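Local coordinates for DNA polymerase II large subunit (Pyrococcus horikoshii, PDB 7OEC), which probably excises itself as a mini-intein from the precursor of an archaeal DNA polymerase subunit, joining the polymerase segments on its two flanks by protein splicing, at residues 42-47 / 67-72; 13-18 / 48-53; 54-59 / 154-159; 75-80 / 92-97. The protein carries 2 engineered substitutions. All blocks are in the same frame, centred on the assembly; numbering follows the deposited sequence.

Contact 1 of 4, residues 42-47 / 67-72; sequences VRKKPK and IEEVIK. With PEG (di(hydroxyethyl)ether), chain E; SO4 (sulfate ion), chain B.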
# COMPACT_ATOMS: atom_id res chain seq x y z
N VAL A 42 -5.64 12.20 -11.90
CA VAL A 42 -4.22 12.06 -11.64
C VAL A 42 -3.67 13.41 -11.20
O VAL A 42 -3.91 14.43 -11.86
CB VAL A 42 -3.49 11.57 -12.90
CG1 VAL A 42 -2.01 11.48 -12.62
CG2 VAL A 42 -4.03 10.25 -13.30
N ARG A 43 -2.89 13.38 -10.12
CA ARG A 43 -2.14 14.54 -9.65
C ARG A 43 -0.65 14.20 -9.59
O ARG A 43 -0.27 13.12 -9.14
CB ARG A 43 -2.66 14.98 -8.28
CG ARG A 43 -4.06 15.45 -8.29
CD ARG A 43 -4.53 15.89 -6.92
NE ARG A 43 -5.86 16.46 -6.91
CZ ARG A 43 -6.38 17.10 -5.88
NH1 ARG A 43 -5.66 17.28 -4.79
NH2 ARG A 43 -7.61 17.57 -5.95
N LYS A 44 0.21 15.12 -10.08
CA LYS A 44 1.66 14.88 -10.11
C LYS A 44 2.53 15.91 -9.37
O LYS A 44 3.70 15.61 -9.11
CB LYS A 44 2.20 14.78 -11.55
CG LYS A 44 1.57 13.67 -12.31
CD LYS A 44 2.13 13.53 -13.68
CE LYS A 44 1.35 12.47 -14.40
NZ LYS A 44 1.79 12.26 -15.79
N LYS A 45 2.01 17.09 -9.05
CA LYS A 45 2.85 18.17 -8.55
C LYS A 45 2.70 18.28 -7.04
O LYS A 45 1.61 18.60 -6.55
CB LYS A 45 2.46 19.48 -9.20
CG LYS A 45 2.95 19.59 -10.66
CD LYS A 45 2.70 20.98 -11.22
CE LYS A 45 3.16 21.11 -12.68
NZ LYS A 45 2.98 22.49 -13.30
N PRO A 46 3.74 18.02 -6.28
CA PRO A 46 3.63 17.99 -4.82
C PRO A 46 3.57 19.37 -4.17
O PRO A 46 4.27 20.31 -4.55
CB PRO A 46 4.91 17.27 -4.42
CG PRO A 46 5.89 17.69 -5.53
CD PRO A 46 5.07 17.61 -6.76
N LYS A 47 2.71 19.46 -3.15
CA LYS A 47 2.59 20.70 -2.37
C LYS A 47 3.63 20.81 -1.24
O LYS A 47 3.85 21.90 -0.70
CB LYS A 47 1.19 20.80 -1.76
CG LYS A 47 0.08 20.94 -2.78
CD LYS A 47 -1.29 20.86 -2.12
CE LYS A 47 -2.38 20.93 -3.19
NZ LYS A 47 -3.71 20.53 -2.65
N ILE A 67 7.54 9.92 -5.29
CA ILE A 67 6.18 9.64 -5.71
C ILE A 67 5.99 10.32 -7.07
O ILE A 67 6.09 11.55 -7.17
CB ILE A 67 5.18 10.17 -4.68
CG1 ILE A 67 5.37 9.52 -3.30
CG2 ILE A 67 3.79 9.96 -5.23
CD1 ILE A 67 4.76 10.29 -2.18
N GLU A 68 5.74 9.53 -8.11
CA GLU A 68 5.58 10.06 -9.46
C GLU A 68 4.18 10.63 -9.68
O GLU A 68 4.04 11.66 -10.36
CB GLU A 68 5.88 8.95 -10.47
CG GLU A 68 6.05 9.41 -11.88
CD GLU A 68 7.04 8.55 -12.64
OE1 GLU A 68 7.50 7.53 -12.04
OE2 GLU A 68 7.38 8.89 -13.81
N GLU A 69 3.15 10.00 -9.11
CA GLU A 69 1.79 10.50 -9.24
C GLU A 69 0.92 9.83 -8.19
O GLU A 69 1.27 8.79 -7.65
CB GLU A 69 1.22 10.27 -10.64
CG GLU A 69 1.05 8.84 -10.97
CD GLU A 69 0.67 8.64 -12.45
OE1 GLU A 69 1.33 9.20 -13.35
OE2 GLU A 69 -0.29 7.93 -12.71
N VAL A 70 -0.20 10.48 -7.89
CA VAL A 70 -1.25 9.91 -7.05
C VAL A 70 -2.53 9.92 -7.88
O VAL A 70 -2.77 10.83 -8.67
CB VAL A 70 -1.37 10.75 -5.76
CG1 VAL A 70 -0.11 10.65 -4.94
CG2 VAL A 70 -1.60 12.23 -6.08
N ILE A 71 -3.36 8.92 -7.68
CA ILE A 71 -4.48 8.65 -8.56
C ILE A 71 -5.73 8.42 -7.72
O ILE A 71 -5.68 7.73 -6.71
CB ILE A 71 -4.21 7.43 -9.47
CG1 ILE A 71 -2.93 7.66 -10.26
CG2 ILE A 71 -5.48 7.13 -10.35
CD1 ILE A 71 -2.40 6.42 -10.91
N LYS A 72 -6.84 8.98 -8.17
CA LYS A 72 -8.15 8.75 -7.58
C LYS A 72 -9.05 8.24 -8.70
O LYS A 72 -9.13 8.85 -9.77
CB LYS A 72 -8.68 10.06 -7.02
CG LYS A 72 -10.10 9.99 -6.46
CD LYS A 72 -10.51 11.36 -5.95
CE LYS A 72 -11.98 11.52 -5.71
NZ LYS A 72 -12.29 12.91 -5.24
C1 PEG E . -0.64 10.19 -16.73
O1 PEG E . -0.68 8.97 -16.00
C2 PEG E . -1.78 11.17 -16.34
O2 PEG E . -1.40 12.53 -16.44
C3 PEG E . -2.12 13.42 -15.62
C4 PEG E . -1.21 14.50 -15.01
O4 PEG E . -1.74 14.98 -13.79
S SO4 B . -8.29 19.55 -2.63
O1 SO4 B . -8.76 19.22 -3.98
O2 SO4 B . -6.85 19.31 -2.48
O3 SO4 B . -9.00 18.70 -1.68
O4 SO4 B . -8.53 20.98 -2.41
O HOH W 1 5.77 14.09 -8.00

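Contact 2 of 4, residues 13-18 / 48-53; sequences VQINGT and VDIKVY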
# COMPACT_ATOMS: atom_id res chain seq x y z
N VAL A 13 5.36 7.87 4.81
CA VAL A 13 6.01 8.85 3.96
C VAL A 13 7.00 9.65 4.80
O VAL A 13 7.03 9.58 6.03
CB VAL A 13 5.00 9.80 3.28
CG1 VAL A 13 4.11 8.99 2.30
CG2 VAL A 13 4.15 10.57 4.26
N GLN A 14 7.83 10.40 4.10
CA GLN A 14 8.73 11.36 4.70
C GLN A 14 8.32 12.72 4.15
O GLN A 14 8.40 12.93 2.94
CB GLN A 14 10.17 11.07 4.30
CG GLN A 14 11.09 11.92 5.13
CD GLN A 14 12.47 11.87 4.67
OE1 GLN A 14 13.32 11.36 5.39
NE2 GLN A 14 12.73 12.40 3.47
N ILE A 15 7.86 13.61 5.02
CA ILE A 15 7.41 14.93 4.60
C ILE A 15 8.36 15.95 5.20
O ILE A 15 8.52 16.02 6.43
CB ILE A 15 5.95 15.24 4.99
CG1 ILE A 15 4.99 14.24 4.33
CG2 ILE A 15 5.64 16.68 4.58
CD1 ILE A 15 3.58 14.40 4.70
N ASN A 16 9.05 16.69 4.34
CA ASN A 16 10.02 17.68 4.77
C ASN A 16 10.97 17.10 5.83
O ASN A 16 11.24 17.71 6.87
CB ASN A 16 9.34 18.94 5.32
CG ASN A 16 8.60 19.75 4.26
OD1 ASN A 16 7.36 19.85 4.27
ND2 ASN A 16 9.36 20.40 3.42
N GLY A 17 11.47 15.90 5.54
CA GLY A 17 12.44 15.24 6.39
C GLY A 17 11.90 14.51 7.61
O GLY A 17 12.71 13.93 8.34
N THR A 18 10.57 14.54 7.88
CA THR A 18 9.96 13.93 9.07
C THR A 18 9.17 12.71 8.65
O THR A 18 8.26 12.85 7.83
CB THR A 18 8.98 14.93 9.76
OG1 THR A 18 9.68 16.08 10.22
CG2 THR A 18 8.30 14.30 10.96
N VAL A 48 4.25 19.69 -0.88
CA VAL A 48 5.24 19.59 0.18
C VAL A 48 6.34 18.71 -0.38
O VAL A 48 6.15 17.98 -1.35
CB VAL A 48 4.65 18.97 1.48
CG1 VAL A 48 3.57 19.91 2.06
CG2 VAL A 48 4.06 17.59 1.19
N ASP A 49 7.52 18.78 0.25
CA ASP A 49 8.65 17.94 -0.15
C ASP A 49 8.41 16.55 0.44
O ASP A 49 8.44 16.38 1.66
CB ASP A 49 9.98 18.52 0.32
CG ASP A 49 10.41 19.80 -0.49
OD1 ASP A 49 10.14 19.88 -1.73
OD2 ASP A 49 11.03 20.73 0.10
N ILE A 50 8.11 15.58 -0.41
CA ILE A 50 7.58 14.30 0.06
C ILE A 50 8.29 13.17 -0.66
O ILE A 50 8.62 13.27 -1.84
CB ILE A 50 6.03 14.23 -0.07
CG1 ILE A 50 5.50 12.94 0.60
CG2 ILE A 50 5.56 14.42 -1.56
CD1 ILE A 50 4.05 12.90 0.86
N LYS A 51 8.58 12.12 0.11
CA LYS A 51 9.07 10.86 -0.42
C LYS A 51 8.26 9.74 0.23
O LYS A 51 7.67 9.92 1.30
CB LYS A 51 10.57 10.72 -0.16
CG LYS A 51 11.46 11.63 -1.00
CD LYS A 51 12.87 11.40 -0.60
CE LYS A 51 13.82 12.38 -1.26
NZ LYS A 51 13.47 12.63 -2.69
N VAL A 52 8.20 8.60 -0.42
CA VAL A 52 7.49 7.46 0.11
C VAL A 52 8.51 6.43 0.58
O VAL A 52 9.57 6.26 -0.03
CB VAL A 52 6.49 6.91 -0.92
CG1 VAL A 52 7.16 6.31 -2.14
CG2 VAL A 52 5.60 5.89 -0.27
N TYR A 53 8.22 5.78 1.70
CA TYR A 53 9.06 4.67 2.11
C TYR A 53 8.67 3.39 1.37
O TYR A 53 7.51 3.02 1.27
CB TYR A 53 8.93 4.45 3.60
CG TYR A 53 9.67 5.45 4.47
CD1 TYR A 53 10.96 5.20 4.87
CD2 TYR A 53 9.06 6.59 4.93
CE1 TYR A 53 11.61 6.05 5.69
CE2 TYR A 53 9.72 7.46 5.76
CZ TYR A 53 11.00 7.19 6.14
OH TYR A 53 11.74 7.99 6.97

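Contact 3 of 4, residues 54-59 / 154-159; sequences SFNPEE and KKYHTV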
# COMPACT_ATOMS: atom_id res chain seq x y z
N SER A 54 9.67 2.74 0.84
CA SER A 54 9.47 1.52 0.09
C SER A 54 10.35 0.44 0.70
O SER A 54 11.19 0.68 1.54
CB SER A 54 9.85 1.66 -1.40
OG SER A 54 9.01 2.56 -2.07
N PHE A 55 10.12 -0.78 0.26
CA PHE A 55 10.95 -1.90 0.65
C PHE A 55 11.62 -2.42 -0.61
O PHE A 55 10.95 -2.69 -1.62
CB PHE A 55 10.11 -3.00 1.30
CG PHE A 55 10.92 -3.99 2.07
CD1 PHE A 55 11.25 -5.23 1.53
CD2 PHE A 55 11.43 -3.66 3.32
CE1 PHE A 55 12.03 -6.11 2.25
CE2 PHE A 55 12.22 -4.54 4.03
CZ PHE A 55 12.51 -5.76 3.50
N ASN A 56 12.96 -2.51 -0.57
CA ASN A 56 13.76 -3.00 -1.66
C ASN A 56 13.99 -4.49 -1.43
O ASN A 56 14.81 -4.86 -0.56
CB ASN A 56 15.09 -2.29 -1.75
CG ASN A 56 15.93 -2.85 -2.82
OD1 ASN A 56 15.47 -3.71 -3.58
ND2 ASN A 56 17.14 -2.36 -2.93
N PRO A 57 13.27 -5.34 -2.16
CA PRO A 57 13.41 -6.78 -1.92
C PRO A 57 14.75 -7.32 -2.34
O PRO A 57 15.13 -8.39 -1.88
CB PRO A 57 12.29 -7.39 -2.76
CG PRO A 57 12.13 -6.40 -3.94
CD PRO A 57 12.36 -5.04 -3.30
N GLU A 58 15.51 -6.62 -3.19
CA GLU A 58 16.78 -7.19 -3.60
C GLU A 58 17.82 -7.11 -2.49
O GLU A 58 18.82 -7.84 -2.53
CB GLU A 58 17.32 -6.46 -4.84
CG GLU A 58 16.51 -6.73 -6.10
CD GLU A 58 16.96 -5.94 -7.35
OE1 GLU A 58 18.04 -5.33 -7.34
OE2 GLU A 58 16.25 -5.97 -8.40
N GLU A 59 17.59 -6.22 -1.51
CA GLU A 59 18.52 -5.98 -0.41
C GLU A 59 17.84 -6.12 0.94
O GLU A 59 18.52 -6.06 1.96
CB GLU A 59 19.23 -4.60 -0.53
CG GLU A 59 20.16 -4.63 -1.71
CD GLU A 59 21.07 -3.41 -1.91
OE1 GLU A 59 20.84 -2.34 -1.29
OE2 GLU A 59 22.00 -3.54 -2.75
N LYS A 154 8.56 5.61 -7.53
CA LYS A 154 9.63 5.42 -8.50
C LYS A 154 10.47 4.19 -8.14
O LYS A 154 10.86 4.01 -6.99
CB LYS A 154 10.51 6.67 -8.49
CG LYS A 154 11.62 6.70 -9.54
CD LYS A 154 11.42 7.87 -10.51
CE LYS A 154 12.55 8.04 -11.48
NZ LYS A 154 12.55 9.46 -12.02
N LYS A 155 10.71 3.32 -9.11
CA LYS A 155 11.65 2.20 -8.99
C LYS A 155 11.15 0.95 -8.26
O LYS A 155 11.02 -0.13 -8.87
CB LYS A 155 13.02 2.66 -8.44
CG LYS A 155 14.09 1.59 -8.52
CD LYS A 155 15.48 2.15 -8.20
CE LYS A 155 16.47 1.04 -8.03
N TYR A 156 10.87 1.03 -6.98
CA TYR A 156 10.63 -0.18 -6.18
C TYR A 156 9.19 -0.70 -6.19
O TYR A 156 8.92 -1.91 -6.08
CB TYR A 156 11.04 0.13 -4.74
CG TYR A 156 12.47 0.55 -4.62
CD1 TYR A 156 13.49 -0.35 -4.83
CD2 TYR A 156 12.79 1.86 -4.41
CE1 TYR A 156 14.79 0.06 -4.77
CE2 TYR A 156 14.06 2.26 -4.39
CZ TYR A 156 15.06 1.36 -4.54
OH TYR A 156 16.37 1.80 -4.47
N HIS A 157 8.25 0.21 -6.31
CA HIS A 157 6.83 -0.13 -6.42
C HIS A 157 6.29 -0.92 -5.25
O HIS A 157 5.32 -1.67 -5.39
CB HIS A 157 6.47 -0.83 -7.74
CG HIS A 157 7.00 -0.14 -8.96
ND1 HIS A 157 7.00 1.24 -9.14
CD2 HIS A 157 7.59 -0.66 -10.06
CE1 HIS A 157 7.55 1.52 -10.31
NE2 HIS A 157 7.96 0.40 -10.86
N THR A 158 6.87 -0.72 -4.07
CA THR A 158 6.35 -1.24 -2.82
C THR A 158 6.14 -0.07 -1.86
O THR A 158 6.72 1.01 -2.04
CB THR A 158 7.32 -2.23 -2.22
OG1 THR A 158 8.56 -1.58 -2.07
CG2 THR A 158 7.53 -3.40 -3.14
N VAL A 159 5.27 -0.30 -0.89
CA VAL A 159 4.87 0.72 0.07
C VAL A 159 4.69 0.02 1.41
O VAL A 159 4.62 -1.21 1.51
CB VAL A 159 3.57 1.44 -0.36
CG1 VAL A 159 3.77 2.26 -1.63
CG2 VAL A 159 2.44 0.46 -0.59

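Contact 4 of 4, residues 75-80 / 92-97; sequences ATDHLI and TTVDHP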
# COMPACT_ATOMS: atom_id res chain seq x y z
N ALA A 75 -14.67 3.68 -7.75
CA ALA A 75 -14.67 2.34 -7.21
C ALA A 75 -15.54 1.45 -8.10
O ALA A 75 -16.65 1.82 -8.47
CB ALA A 75 -15.21 2.41 -5.79
N THR A 76 -15.03 0.29 -8.47
CA THR A 76 -15.81 -0.69 -9.21
C THR A 76 -15.82 -2.00 -8.45
O THR A 76 -16.89 -2.53 -8.09
CB THR A 76 -15.18 -0.80 -10.62
OG1 THR A 76 -13.84 -1.28 -10.51
CG2 THR A 76 -15.12 0.59 -11.32
N ASP A 77 -14.68 -2.50 -8.08
CA ASP A 77 -14.71 -3.88 -7.65
C ASP A 77 -14.79 -3.96 -6.14
O ASP A 77 -14.78 -2.97 -5.40
CB ASP A 77 -13.61 -4.71 -8.34
CG ASP A 77 -12.22 -4.24 -8.01
OD1 ASP A 77 -11.91 -4.33 -6.80
OD2 ASP A 77 -11.44 -3.84 -8.94
N HIS A 78 -15.05 -5.17 -5.69
CA HIS A 78 -15.04 -5.44 -4.28
C HIS A 78 -13.64 -5.21 -3.76
O HIS A 78 -12.64 -5.19 -4.49
CB HIS A 78 -15.38 -6.89 -4.02
CG HIS A 78 -16.82 -7.22 -4.21
ND1 HIS A 78 -17.56 -6.80 -5.30
CD2 HIS A 78 -17.68 -7.90 -3.41
CE1 HIS A 78 -18.81 -7.20 -5.17
NE2 HIS A 78 -18.90 -7.92 -4.06
N LEU A 79 -13.58 -5.05 -2.48
CA LEU A 79 -12.29 -5.07 -1.85
C LEU A 79 -12.13 -6.41 -1.15
O LEU A 79 -13.09 -7.13 -0.89
CB LEU A 79 -12.19 -3.95 -0.83
CG LEU A 79 -12.39 -2.52 -1.30
CD1 LEU A 79 -12.43 -1.58 -0.06
CD2 LEU A 79 -11.32 -2.09 -2.18
N ILE A 80 -10.88 -6.72 -0.84
CA ILE A 80 -10.52 -7.82 0.03
C ILE A 80 -9.83 -7.24 1.26
O ILE A 80 -8.94 -6.39 1.13
CB ILE A 80 -9.63 -8.83 -0.71
CG1 ILE A 80 -10.41 -9.40 -1.92
CG2 ILE A 80 -9.21 -9.96 0.22
CD1 ILE A 80 -9.61 -10.34 -2.68
N THR A 92 -7.42 -4.12 -0.11
CA THR A 92 -7.05 -3.75 -1.47
C THR A 92 -8.16 -4.15 -2.43
O THR A 92 -9.05 -4.92 -2.08
CB THR A 92 -5.79 -4.45 -1.97
OG1 THR A 92 -6.05 -5.86 -2.17
CG2 THR A 92 -4.65 -4.36 -0.98
N THR A 93 -8.10 -3.62 -3.64
CA THR A 93 -9.03 -4.16 -4.63
C THR A 93 -8.71 -5.63 -4.97
O THR A 93 -7.63 -6.15 -4.69
CB THR A 93 -9.03 -3.30 -5.89
OG1 THR A 93 -7.71 -3.24 -6.38
CG2 THR A 93 -9.53 -1.90 -5.65
N VAL A 94 -9.70 -6.30 -5.58
CA VAL A 94 -9.67 -7.77 -5.64
C VAL A 94 -8.44 -8.29 -6.38
O VAL A 94 -7.99 -9.40 -6.08
CB VAL A 94 -10.96 -8.34 -6.26
CG1 VAL A 94 -12.04 -7.97 -5.43
CG2 VAL A 94 -11.16 -7.86 -7.67
N ASP A 95 -7.97 -7.59 -7.43
CA ASP A 95 -6.85 -8.06 -8.25
C ASP A 95 -5.54 -7.37 -7.91
O ASP A 95 -4.56 -7.52 -8.64
CB ASP A 95 -7.13 -7.85 -9.74
CG ASP A 95 -8.25 -8.74 -10.25
OD1 ASP A 95 -8.42 -9.84 -9.70
OD2 ASP A 95 -8.99 -8.33 -11.16
N HIS A 96 -5.51 -6.61 -6.83
CA HIS A 96 -4.34 -5.84 -6.49
C HIS A 96 -3.20 -6.80 -6.15
O HIS A 96 -3.41 -7.75 -5.39
CB HIS A 96 -4.63 -5.05 -5.21
CG HIS A 96 -3.69 -3.91 -4.96
ND1 HIS A 96 -2.40 -4.07 -4.51
CD2 HIS A 96 -3.87 -2.57 -5.11
CE1 HIS A 96 -1.82 -2.88 -4.38
NE2 HIS A 96 -2.69 -1.96 -4.74
N PRO A 97 -1.99 -6.54 -6.61
CA PRO A 97 -0.87 -7.36 -6.14
C PRO A 97 -0.63 -7.22 -4.65
O PRO A 97 -0.66 -6.12 -4.09
CB PRO A 97 0.33 -6.81 -6.92
CG PRO A 97 -0.14 -5.56 -7.50
CD PRO A 97 -1.59 -5.54 -7.60
O HOH W 2 -8.35 -4.88 -8.49

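Contact 1 of 4, residues 42-47 / 67-72
Arg43 and Val70 make the tight half of this contact, a hydrogen-bonded antiparallel pair that joins the short strand 40-43 to the long strand 61-74 of the intein fold. Arg43 N donates to Val70 O and Val70 N to Arg43 O, each at 2.9 Å, while Val70 CG2 rests 3.7 Å from Arg43 CB. A compact branched valine suits this face, where Leu27, Tyr28 and Phe31 also meet it. On the other face Val42 and Ile71 lie side by side, Val42 CG2 being 4.1 Å from Ile71 CG1.

On the looser solvent side the Arg43 chain runs extended away from strand 61-74; its NH2 donates to O1 of a sulfate at 2.8 Å, and NE pairs with Glu34. Lys44 and Glu69 point the same way, their aliphatic stems together, but Lys44 NZ stands 3.9 Å from Glu69 OE1, a long salt bridge, and is bonded weakly to a diethylene glycol which, like the sulfate, probably came from the crystallisation liquor. One water donates to both Lys44 O and Ile67 O. Paired backbones and apolar stems thus hold the strands together; Arg43 spends its charge outside strand 61-74, and the long Lys44-Glu69 pair probably adds little.

Contact 2 of 4, residues 13-18 / 48-53
Strands 13-15 and 50-53 run antiparallel, their axes 4.6 Å apart at an angle of 159°, with Gln14 and Lys51 as the hydrogen-bonded pair between Val13 opposite Val52 and Ile15 opposite Ile50. They belong to strands 10-15 and 50-56, neighbours in the intein's large antiparallel sheet. Gln14 N donates to Lys51 O at 2.8 Å and Lys51 N returns a bond to Gln14 O; farther on, Asn16 N reaches Asp49 O.

The face of Val13, Ile15, Ile50 and Val52 is apolar. Ile50 CG1 stands anti to the backbone N (chi1 -173°), and from there Ile50 CD1 comes within 3.8 Å of Ile15 CG1, the two isoleucines pointing the same way, and within 4.0 Å of Val13 CB. Val48 extends the patch, its CG2 lying 3.8 Å from Ile15 CG2. Gln14 and Lys51 share the opposite face, where polar chains tolerate water; Lys51 NZ is paired with Asp66. Tyr53 brings its ring edge to the backbone, with Tyr53 CE2 3.4 Å from Val13 O.

From Ile15 to Thr18 the chain makes a type I' turn, the two-residue turn of hairpin 10-15/18-23, for which Asn16 and Gly17 are well suited because both have positive phi. Asp49 N is buried here without a partner in the model, a cost probably offset by the three backbone bonds and the close-set branched side chains.

Contact 3 of 4, residues 54-59 / 154-159
Asn56 and Tyr156 cross obliquely where the end of strand 50-56 meets the loop leading into strand 158-161, two distant pieces of chain brought together by the Hint fold of the intein. The Asn56 amide and the Tyr156 ring are turned 42° apart, and the contact falls on the ring atom Tyr156 CE1, 3.7 Å from Asn56 CG. With CG anti to the backbone N (chi1 177°), Asn56 carries its amide beside the ring. Its OD1 accepts from Glu58 N at 2.9 Å, forming an Asx turn; asparagine suits the place because its short amide can close this turn while lying obliquely against the rim atom Tyr156 CE1. An alanine here would keep the CB contact but would probably leave Glu58 N without its side-chain acceptor and strip the amide from beside Tyr156 CE1. Lys155 CG sits over the centre of one Tyr156 ring face.

Nearer the strands, hydroxyls meet backbone carbonyls. A threonine suits position 158, a buried spot where the two strands form no regular pairing, because its hydroxyl can bond to backbone instead. Ser54 has two conformers; in the one described, its OG donates to Thr158 O at 2.8 Å, a less certain bond that holds for this conformer alone. Thr158 OG1 lies between the backbone N and carbonyl carbon (chi1 56°), and donates to Phe55 O at 2.7 Å.

Contact 4 of 4, residues 75-80 / 92-97
Thr93, whose CB packs against Asp77 OD1, has its carbonyl oxygen gripped twice: Thr92 OG1 and His96 N each donate to Thr93 O at 3.0 Å, from opposite faces of its plane. The bond from His96 N closes a type I turn running from Thr93 to His96. Across the contact, Asp77 and Val94 reach toward each other tip to tip. Asp77 CG lies between the backbone N and the carbonyl carbon (chi1 62°), and Val94 N donates to Asp77 OD1 at 3.2 Å, from above the carboxylate plane. The other oxygen, Asp77 OD2, accepts from a water that also takes a hydrogen from Asp95 N and lies 2.7 Å from Thr93 OG1. An aspartate suits this place, since one oxygen serves the turn backbone and the other the water; an alanine here would probably leave Val94 N and the water without these acceptors and let the turn shift.

Thr93 and His96 match the TxxH motif of intein block B, which in relatives lies by the N-terminal splice junction. Consistent with this, Thr93 OG1 bonds to Ala4 N. His96 ND1 donates to Pro97 O at 2.7 Å, nearly in the ring plane, which helps set the rotation of the imidazole; NE2 bonds weakly to the C-terminal Gln169 OXT.

Next to the turn along the chain, hairpin strands 79-84 and 89-93 pair through Ile80 N to Thr92 O, 2.9 Å, and the returning bond from Thr92 N to Ile80 O. Leucine and isoleucine suit this buried interior: Leu79 CD2 meets Thr93 CG2 at 3.9 Å, and Ile80 crosses Val94 at about a right angle, Ile80 CG1 lying 4.1 Å from Val94 CG1.

In the fold
Contacts 1 and 2 lie in one branched antiparallel sheet: contact 2 pairs strand 10-15 with 50-56, and contact 1 adds strand 40-43 to 61-74, the neighbour of 50-56. Contact 3 joins the far end of 50-56 to the small sheet of 158-161 and 165-168. The centres of contacts 1 and 2 are about 14 Å apart, and the two contacts touch through Ile67, which packs on Val52 and Ile50; Val52 in turn meets Val159 of contact 3. Contact 4 belongs to a separate four-stranded sheet, its centre about 27 Å from that of contact 2. Along the chain, contact 1's segments alternate with those of contacts 2 and 3, and contact 4 is nested inside the loop closed by contact 3, which thus brings distant parts of the splicing domain together.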